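Local structure of SusD superfamily protein (Bacteroides vulgatus ATCC 8482, 3JQ0) at residues I406-T418 with D426-R440. The protein probably binds nutrients, likely sugars, at the outer membrane, as other members of the SusD family do. Numbering follows the deposited sequence.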
ATOM      1  N   ILE A 406       5.140  18.754 -18.173  1.00  7.92           N
ATOM      2  CA  ILE A 406       4.896  17.776 -17.128  1.00  8.21           C
ATOM      3  C   ILE A 406       3.576  17.935 -16.394  1.00  7.31           C
ATOM      4  O   ILE A 406       3.192  17.013 -15.655  1.00  7.82           O
ATOM      5  CB  ILE A 406       6.113  17.594 -16.169  1.00  8.64           C
ATOM      6  CG1 ILE A 406       6.654  18.878 -15.603  1.00 10.15           C
ATOM      7  CG2 ILE A 406       7.210  16.770 -16.876  1.00 11.44           C
ATOM      8  CD1 ILE A 406       5.759  19.635 -14.744  1.00 11.28           C
ATOM      9  N   ALA A 407       2.825  19.035 -16.568  1.00  7.72           N
ATOM     10  CA  ALA A 407       1.484  19.092 -16.005  1.00  7.54           C
ATOM     11  C   ALA A 407       0.574  18.206 -16.839  1.00  7.98           C
ATOM     12  O   ALA A 407       0.780  18.020 -18.031  1.00  8.92           O
ATOM     13  CB  ALA A 407       0.920  20.517 -15.973  1.00  8.97           C
ATOM     14  N   TYR A 408      -0.439  17.626 -16.204  1.00  8.00           N
ATOM     15  CA  TYR A 408      -1.468  16.894 -16.945  1.00  7.71           C
ATOM     16  C   TYR A 408      -2.241  17.892 -17.798  1.00  8.50           C
ATOM     17  O   TYR A 408      -2.636  18.926 -17.272  1.00  8.62           O
ATOM     18  CB  TYR A 408      -2.402  16.197 -15.944  1.00  7.89           C
ATOM     19  CG  TYR A 408      -3.521  15.410 -16.596  1.00  7.18           C
ATOM     20  CD1 TYR A 408      -3.280  14.149 -17.125  1.00  8.15           C
ATOM     21  CD2 TYR A 408      -4.799  15.929 -16.705  1.00  7.36           C
ATOM     22  CE1 TYR A 408      -4.288  13.440 -17.763  1.00  7.71           C
ATOM     23  CE2 TYR A 408      -5.807  15.229 -17.344  1.00  8.24           C
ATOM     24  CZ  TYR A 408      -5.548  13.989 -17.889  1.00  8.16           C
ATOM     25  OH  TYR A 408      -6.510  13.277 -18.525  1.00  8.49           O
ATOM     26  N   PRO A 409      -2.518  17.575 -19.081  1.00  8.13           N
ATOM     27  CA  PRO A 409      -2.354  16.306 -19.780  1.00  8.10           C
ATOM     28  C   PRO A 409      -1.179  16.322 -20.791  1.00  7.78           C
ATOM     29  O   PRO A 409      -1.266  15.748 -21.880  1.00  8.90           O
ATOM     30  CB  PRO A 409      -3.669  16.166 -20.536  1.00  8.59           C
ATOM     31  CG  PRO A 409      -3.902  17.579 -21.030  1.00  9.33           C
ATOM     32  CD  PRO A 409      -3.427  18.457 -19.866  1.00  9.56           C
ATOM     33  N   ASN A 410      -0.057  16.946 -20.396  1.00  7.54           N
ATOM     34  CA  ASN A 410       1.030  17.234 -21.304  1.00  8.27           C
ATOM     35  C   ASN A 410       2.274  16.382 -21.129  1.00  7.86           C
ATOM     36  O   ASN A 410       3.241  16.554 -21.856  1.00  8.69           O
ATOM     37  CB  ASN A 410       1.440  18.722 -21.148  1.00  9.39           C
ATOM     38  CG  ASN A 410       0.282  19.646 -21.312  1.00  9.89           C
ATOM     39  OD1 ASN A 410      -0.583  19.431 -22.175  1.00 10.59           O
ATOM     40  ND2 ASN A 410       0.216  20.668 -20.472  1.00 10.68           N
ATOM     41  N   ASP A 411       2.234  15.427 -20.206  1.00  7.78           N
ATOM     42  CA  ASP A 411       3.372  14.564 -19.914  1.00  7.77           C
ATOM     43  C   ASP A 411       3.405  13.424 -20.928  1.00  7.31           C
ATOM     44  O   ASP A 411       2.889  12.319 -20.666  1.00  7.93           O
ATOM     45  CB  ASP A 411       3.372  14.120 -18.463  1.00  7.32           C
ATOM     46  CG  ASP A 411       4.537  13.238 -18.074  1.00  7.55           C
ATOM     47  OD1 ASP A 411       5.402  12.939 -18.910  1.00  7.55           O
ATOM     48  OD2 ASP A 411       4.513  12.814 -16.880  1.00  8.20           O
ATOM     49  N   ASN A 412       3.948  13.749 -22.101  1.00  8.39           N
ATOM     50  CA  ASN A 412       3.818  12.945 -23.322  1.00  8.82           C
ATOM     51  C   ASN A 412       5.147  12.606 -24.016  1.00  8.95           C
ATOM     52  O   ASN A 412       5.144  11.976 -25.065  1.00 10.41           O
ATOM     53  CB  ASN A 412       2.877  13.645 -24.301  1.00  9.18           C
ATOM     54  CG  ASN A 412       1.480  13.748 -23.765  1.00  8.20           C
ATOM     55  OD1 ASN A 412       0.974  12.778 -23.216  1.00  9.39           O
ATOM     56  ND2 ASN A 412       0.839  14.888 -23.949  1.00 10.24           N
ATOM     57  N   ASP A 413       6.266  13.088 -23.484  1.00  9.43           N
ATOM     58  CA  ASP A 413       7.550  13.087 -24.193  1.00 10.07           C
ATOM     59  C   ASP A 413       7.807  11.771 -24.923  1.00 10.59           C
ATOM     60  O   ASP A 413       7.939  10.700 -24.318  1.00 10.50           O
ATOM     61  CB  ASP A 413       8.699  13.304 -23.233  1.00 10.33           C
ATOM     62  CG  ASP A 413      10.016  13.349 -23.951  1.00 11.29           C
ATOM     63  OD1 ASP A 413      10.195  14.316 -24.723  1.00 14.87           O
ATOM     64  OD2 ASP A 413      10.817  12.426 -23.817  1.00 12.25           O
ATOM     65  N   PRO A 414       7.935  11.820 -26.266  1.00 11.58           N
ATOM     66  CA  PRO A 414       8.069  10.569 -27.020  1.00 12.41           C
ATOM     67  C   PRO A 414       9.247   9.698 -26.626  1.00 11.85           C
ATOM     68  O   PRO A 414       9.087   8.472 -26.464  1.00 12.30           O
ATOM     69  CB  PRO A 414       8.150  11.043 -28.469  1.00 13.41           C
ATOM     70  CG  PRO A 414       7.287  12.249 -28.486  1.00 15.39           C
ATOM     71  CD  PRO A 414       7.508  12.923 -27.148  1.00 12.03           C
ATOM     72  N   GLU A 415      10.406  10.290 -26.418  1.00 12.36           N
ATOM     73  CA  GLU A 415      11.586   9.493 -26.075  1.00 13.25           C
ATOM     74  C   GLU A 415      11.377   8.777 -24.723  1.00 11.49           C
ATOM     75  O   GLU A 415      11.697   7.587 -24.578  1.00 12.53           O
ATOM     76  CB  GLU A 415      12.871  10.343 -26.018  1.00 14.73           C
ATOM     77  CG  GLU A 415      14.094   9.512 -25.708  1.00 19.05           C
ATOM     78  CD  GLU A 415      15.379  10.302 -25.682  1.00 27.46           C
ATOM     79  OE1 GLU A 415      15.375  11.469 -26.146  1.00 31.83           O
ATOM     80  OE2 GLU A 415      16.398   9.724 -25.192  1.00 30.43           O
ATOM     81  N   PHE A 416      10.884   9.498 -23.712  1.00 11.00           N
ATOM     82  CA  PHE A 416      10.746   8.902 -22.408  1.00 10.11           C
ATOM     83  C   PHE A 416       9.765   7.702 -22.470  1.00  9.30           C
ATOM     84  O   PHE A 416       9.975   6.672 -21.793  1.00  9.80           O
ATOM     85  CB  PHE A 416      10.218   9.946 -21.427  1.00 10.48           C
ATOM     86  CG  PHE A 416      10.069   9.376 -20.048  1.00  9.34           C
ATOM     87  CD1 PHE A 416      11.148   9.305 -19.172  1.00  9.76           C
ATOM     88  CD2 PHE A 416       8.832   8.861 -19.653  1.00  8.54           C
ATOM     89  CE1 PHE A 416      11.005   8.721 -17.929  1.00 10.80           C
ATOM     90  CE2 PHE A 416       8.725   8.263 -18.399  1.00  9.07           C
ATOM     91  CZ  PHE A 416       9.783   8.218 -17.534  1.00 10.44           C
ATOM     92  N   TYR A 417       8.653   7.848 -23.189  1.00  9.02           N
ATOM     93  CA  TYR A 417       7.640   6.839 -23.247  1.00  8.98           C
ATOM     94  C   TYR A 417       7.895   5.715 -24.235  1.00 10.46           C
ATOM     95  O   TYR A 417       7.175   4.723 -24.254  1.00 11.67           O
ATOM     96  CB  TYR A 417       6.223   7.447 -23.399  1.00  9.23           C
ATOM     97  CG  TYR A 417       5.871   8.249 -22.138  1.00  8.96           C
ATOM     98  CD1 TYR A 417       5.532   7.610 -20.933  1.00  8.15           C
ATOM     99  CD2 TYR A 417       5.951   9.631 -22.117  1.00  8.62           C
ATOM    100  CE1 TYR A 417       5.312   8.320 -19.798  1.00  8.12           C
ATOM    101  CE2 TYR A 417       5.730  10.352 -20.951  1.00  8.52           C
ATOM    102  CZ  TYR A 417       5.428   9.667 -19.779  1.00  7.63           C
ATOM    103  OH  TYR A 417       5.259  10.362 -18.586  1.00  7.82           O
ATOM    104  N   THR A 418       8.896   5.872 -25.074  1.00 11.81           N
ATOM    105  CA  THR A 418       9.354   4.789 -25.960  1.00 13.18           C
ATOM    106  C   THR A 418      10.017   3.684 -25.148  1.00 13.24           C
ATOM    107  O   THR A 418      10.789   3.949 -24.225  1.00 15.12           O
ATOM    108  CB  THR A 418      10.301   5.352 -27.029  1.00 14.30           C
ATOM    109  OG1 THR A 418       9.548   6.225 -27.864  1.00 16.77           O
ATOM    110  CG2 THR A 418      10.894   4.234 -27.893  1.00 15.46           C
ATOM    111  N   ASP A 426       0.479  10.786 -21.153  1.00  8.03           N
ATOM    112  CA  ASP A 426      -0.829  11.264 -20.749  1.00  8.04           C
ATOM    113  C   ASP A 426      -1.886  11.135 -21.844  1.00  7.92           C
ATOM    114  O   ASP A 426      -3.057  10.881 -21.547  1.00  8.50           O
ATOM    115  CB  ASP A 426      -0.770  12.722 -20.299  1.00  8.35           C
ATOM    116  CG  ASP A 426      -0.061  12.983 -18.973  1.00  8.14           C
ATOM    117  OD1 ASP A 426       0.349  12.015 -18.292  1.00  8.57           O
ATOM    118  OD2 ASP A 426       0.063  14.182 -18.650  1.00  7.99           O
ATOM    119  N   ASN A 427      -1.480  11.339 -23.095  1.00  9.01           N
ATOM    120  CA  ASN A 427      -2.408  11.293 -24.234  1.00  9.82           C
ATOM    121  C   ASN A 427      -2.980   9.914 -24.502  1.00  9.58           C
ATOM    122  O   ASN A 427      -3.882   9.789 -25.325  1.00 10.49           O
ATOM    123  CB  ASN A 427      -1.747  11.928 -25.496  1.00 11.11           C
ATOM    124  CG  ASN A 427      -0.576  11.157 -25.988  1.00 11.85           C
ATOM    125  OD1 ASN A 427      -0.521   9.944 -25.875  1.00 13.87           O
ATOM    126  ND2 ASN A 427       0.389  11.872 -26.601  1.00 16.19           N
ATOM    127  N   ALA A 428      -2.553   8.877 -23.768  1.00  8.58           N
ATOM    128  CA  ALA A 428      -3.173   7.560 -23.794  1.00  9.74           C
ATOM    129  C   ALA A 428      -4.455   7.496 -23.007  1.00  9.72           C
ATOM    130  O   ALA A 428      -5.126   6.459 -22.987  1.00 14.09           O
ATOM    131  CB  ALA A 428      -2.209   6.500 -23.341  1.00 10.30           C
ATOM    132  N   GLY A 429      -4.768   8.560 -22.307  1.00  8.94           N
ATOM    133  CA  GLY A 429      -6.058   8.663 -21.630  1.00  8.99           C
ATOM    134  C   GLY A 429      -5.948   8.856 -20.140  1.00  8.35           C
ATOM    135  O   GLY A 429      -4.885   8.606 -19.508  1.00  8.82           O
ATOM    136  N   ALA A 430      -7.012   9.330 -19.520  1.00  8.71           N
ATOM    137  CA  ALA A 430      -6.997   9.686 -18.099  1.00  8.63           C
ATOM    138  C   ALA A 430      -6.790   8.499 -17.165  1.00  7.90           C
ATOM    139  O   ALA A 430      -6.080   8.633 -16.183  1.00  8.26           O
ATOM    140  CB  ALA A 430      -8.273  10.426 -17.785  1.00  8.92           C
ATOM    141  N   LEU A 431      -7.381   7.338 -17.479  1.00  7.71           N
ATOM    142  CA  LEU A 431      -7.141   6.171 -16.656  1.00  8.35           C
ATOM    143  C   LEU A 431      -5.679   5.753 -16.628  1.00  8.15           C
ATOM    144  O   LEU A 431      -5.121   5.521 -15.547  1.00  8.57           O
ATOM    145  CB  LEU A 431      -8.001   4.965 -17.076  1.00  9.70           C
ATOM    146  CG  LEU A 431      -9.484   5.087 -16.809  1.00 11.44           C
ATOM    147  CD1 LEU A 431     -10.177   3.838 -17.346  1.00 14.61           C
ATOM    148  CD2 LEU A 431      -9.837   5.315 -15.307  1.00 11.73           C
ATOM    149  N   GLU A 432      -5.021   5.705 -17.780  1.00  7.61           N
ATOM    150  CA  GLU A 432      -3.627   5.440 -17.829  1.00  7.30           C
ATOM    151  C   GLU A 432      -2.836   6.481 -17.078  1.00  8.20           C
ATOM    152  O   GLU A 432      -1.864   6.152 -16.380  1.00  8.59           O
ATOM    153  CB  GLU A 432      -3.166   5.302 -19.270  1.00  8.27           C
ATOM    154  CG  GLU A 432      -3.582   4.016 -19.954  1.00  8.84           C
ATOM    155  CD  GLU A 432      -2.751   2.795 -19.621  1.00  9.12           C
ATOM    156  OE1 GLU A 432      -1.804   2.858 -18.780  1.00  9.47           O
ATOM    157  OE2 GLU A 432      -3.037   1.750 -20.253  1.00 11.40           O
ATOM    158  N   ALA A 433      -3.208   7.747 -17.214  1.00  6.78           N
ATOM    159  CA  ALA A 433      -2.465   8.789 -16.517  1.00  7.25           C
ATOM    160  C   ALA A 433      -2.534   8.612 -15.005  1.00  7.18           C
ATOM    161  O   ALA A 433      -1.558   8.873 -14.303  1.00  7.82           O
ATOM    162  CB  ALA A 433      -2.959  10.207 -16.900  1.00  8.33           C
ATOM    163  N   ILE A 434      -3.685   8.193 -14.487  1.00  7.69           N
ATOM    164  CA  ILE A 434      -3.846   7.990 -13.044  1.00  7.13           C
ATOM    165  C   ILE A 434      -3.069   6.742 -12.613  1.00  7.07           C
ATOM    166  O   ILE A 434      -2.435   6.761 -11.560  1.00  7.00           O
ATOM    167  CB  ILE A 434      -5.315   7.918 -12.646  1.00  7.67           C
ATOM    168  CG1 ILE A 434      -5.983   9.281 -12.907  1.00  8.19           C
ATOM    169  CG2 ILE A 434      -5.455   7.575 -11.156  1.00  9.60           C
ATOM    170  CD1 ILE A 434      -7.510   9.213 -12.915  1.00 10.28           C
ATOM    171  N   LEU A 435      -3.064   5.676 -13.425  1.00  7.01           N
ATOM    172  CA  LEU A 435      -2.214   4.520 -13.098  1.00  6.78           C
ATOM    173  C   LEU A 435      -0.754   4.953 -13.001  1.00  6.34           C
ATOM    174  O   LEU A 435      -0.054   4.545 -12.079  1.00  6.60           O
ATOM    175  CB  LEU A 435      -2.351   3.407 -14.125  1.00  7.21           C
ATOM    176  CG  LEU A 435      -3.639   2.608 -14.091  1.00  7.50           C
ATOM    177  CD1 LEU A 435      -3.596   1.601 -15.244  1.00  8.89           C
ATOM    178  CD2 LEU A 435      -3.861   1.891 -12.767  1.00  8.81           C
ATOM    179  N   LYS A 436      -0.296   5.762 -13.945  1.00  6.29           N
ATOM    180  CA  LYS A 436       1.095   6.224 -13.955  1.00  6.52           C
ATOM    181  C   LYS A 436       1.369   7.038 -12.720  1.00  5.84           C
ATOM    182  O   LYS A 436       2.413   6.908 -12.080  1.00  6.23           O
ATOM    183  CB  LYS A 436       1.322   7.014 -15.240  1.00  6.42           C
ATOM    184  CG  LYS A 436       2.674   7.758 -15.302  1.00  7.34           C
ATOM    185  CD  LYS A 436       2.955   8.376 -16.668  1.00  6.87           C
ATOM    186  CE  LYS A 436       2.056   9.545 -17.009  1.00  6.89           C
ATOM    187  NZ  LYS A 436       2.299  10.034 -18.409  1.00  7.08           N
ATOM    188  N   GLU A 437       0.434   7.923 -12.374  1.00  6.46           N
ATOM    189  CA  GLU A 437       0.622   8.802 -11.222  1.00  6.63           C
ATOM    190  C   GLU A 437       0.720   7.969  -9.944  1.00  6.11           C
ATOM    191  O   GLU A 437       1.578   8.240  -9.087  1.00  6.55           O
ATOM    192  CB  GLU A 437      -0.461   9.852 -11.129  1.00  6.51           C
ATOM    193  CG  GLU A 437      -0.043  11.040 -10.277  1.00  6.52           C
ATOM    194  CD  GLU A 437       1.097  11.827 -10.889  1.00  7.07           C
ATOM    195  OE1 GLU A 437       1.179  11.886 -12.151  1.00  7.24           O
ATOM    196  OE2 GLU A 437       1.930  12.359 -10.129  1.00  7.37           O
ATOM    197  N   ARG A 438      -0.150   6.985  -9.787  1.00  6.20           N
ATOM    198  CA  ARG A 438      -0.127   6.138  -8.626  1.00  5.84           C
ATOM    199  C   ARG A 438       1.134   5.299  -8.551  1.00  5.96           C
ATOM    200  O   ARG A 438       1.672   5.050  -7.463  1.00  6.65           O
ATOM    201  CB  ARG A 438      -1.378   5.239  -8.540  1.00  6.38           C
ATOM    202  CG  ARG A 438      -2.642   6.008  -8.257  1.00  6.98           C
ATOM    203  CD  ARG A 438      -3.844   5.093  -8.080  1.00  8.09           C
ATOM    204  NE  ARG A 438      -3.794   4.277  -6.912  1.00  8.19           N
ATOM    205  CZ  ARG A 438      -4.068   4.668  -5.692  1.00  7.15           C
ATOM    206  NH1 ARG A 438      -4.394   5.914  -5.428  1.00  7.43           N
ATOM    207  NH2 ARG A 438      -4.031   3.775  -4.696  1.00  9.12           N
ATOM    208  N   LEU A 439       1.639   4.858  -9.703  1.00  6.25           N
ATOM    209  CA  LEU A 439       2.880   4.098  -9.745  1.00  6.52           C
ATOM    210  C   LEU A 439       4.030   4.955  -9.172  1.00  5.82           C
ATOM    211  O   LEU A 439       4.798   4.520  -8.323  1.00  6.35           O
ATOM    212  CB  LEU A 439       3.179   3.606 -11.167  1.00  6.20           C
ATOM    213  CG  LEU A 439       4.506   2.892 -11.381  1.00  7.00           C
ATOM    214  CD1 LEU A 439       4.757   1.741 -10.446  1.00  8.87           C
ATOM    215  CD2 LEU A 439       4.634   2.504 -12.824  1.00  9.08           C
ATOM    216  N   ARG A 440       4.127   6.177  -9.683  1.00  5.75           N
ATOM    217  CA  ARG A 440       5.152   7.103  -9.236  1.00  5.77           C
ATOM    218  C   ARG A 440       5.005   7.457  -7.768  1.00  6.03           C
ATOM    219  O   ARG A 440       6.025   7.686  -7.074  1.00  6.28           O
ATOM    220  CB  ARG A 440       5.109   8.370 -10.118  1.00  6.19           C
ATOM    221  CG  ARG A 440       5.606   8.119 -11.528  1.00  6.42           C
ATOM    222  CD  ARG A 440       5.469   9.340 -12.413  1.00  6.69           C
ATOM    223  NE  ARG A 440       6.110   9.106 -13.705  1.00  6.61           N
ATOM    224  CZ  ARG A 440       5.927   9.832 -14.799  1.00  6.66           C
ATOM    225  NH1 ARG A 440       5.012  10.781 -14.842  1.00  6.80           N
ATOM    226  NH2 ARG A 440       6.653   9.546 -15.868  1.00  7.32           N
TER
HETATM  227  O   HOH W   1       3.436  11.109 -27.029  1.00 24.71           O
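Asp426 grips Asp411 twice, through its carboxylate and its backbone N: Asp411 N donates to Asp426 OD2 at 2.9 Å, arriving from above the carboxylate plane, and Asp426 N returns a nearly straight bond (173°) to Asp411 O. The arrangement illustrates how a loop can be fixed by a few polar side chains. Asp411 extends its carboxylate opposite its own amide nitrogen (chi1 -179°), which carries OD2 to Arg440 NH1, 2.9 Å away, in a salt bridge whose carboxylate and guanidinium are almost coplanar. Lys436, its chain bent at chi3, serves Asp426 OD1 with NZ at 2.8 Å and, at long range, Asp411 OD2. The Tyr417 hydroxyl meets both basic ends: it donates to Asp411 OD1 at 2.6 Å and accepts from both Lys436 NZ and Arg440 NH2. A phenylalanine here lacks the hydroxyl, and Asp411 OD1, Lys436 NZ and Arg440 NH2 would probably lose the common partner that lines them up.

This salt-bridge network ties the irregular chain after helix 403-406, where Asp411 centres an inverse gamma turn, to the 3-10 turn 426-428 and to one side of helix 430-441 within the SusD family region. Beside it, Asn412 OD1 takes the Asn427 N-H at 2.8 Å, while the two amides stack with planes 14° apart. Tyr408, next to a cis peptide bond, lays CE1 against Ala433 CB at 3.6 Å, and Pro409 CB covers one face of its ring.

Farther out, Arg310 pairs with Asp411 OD1 and Arg390 with Asp426 OD1, while Arg440 NE is held by Gly308 O and Lys436 NZ also reaches Lys424 O.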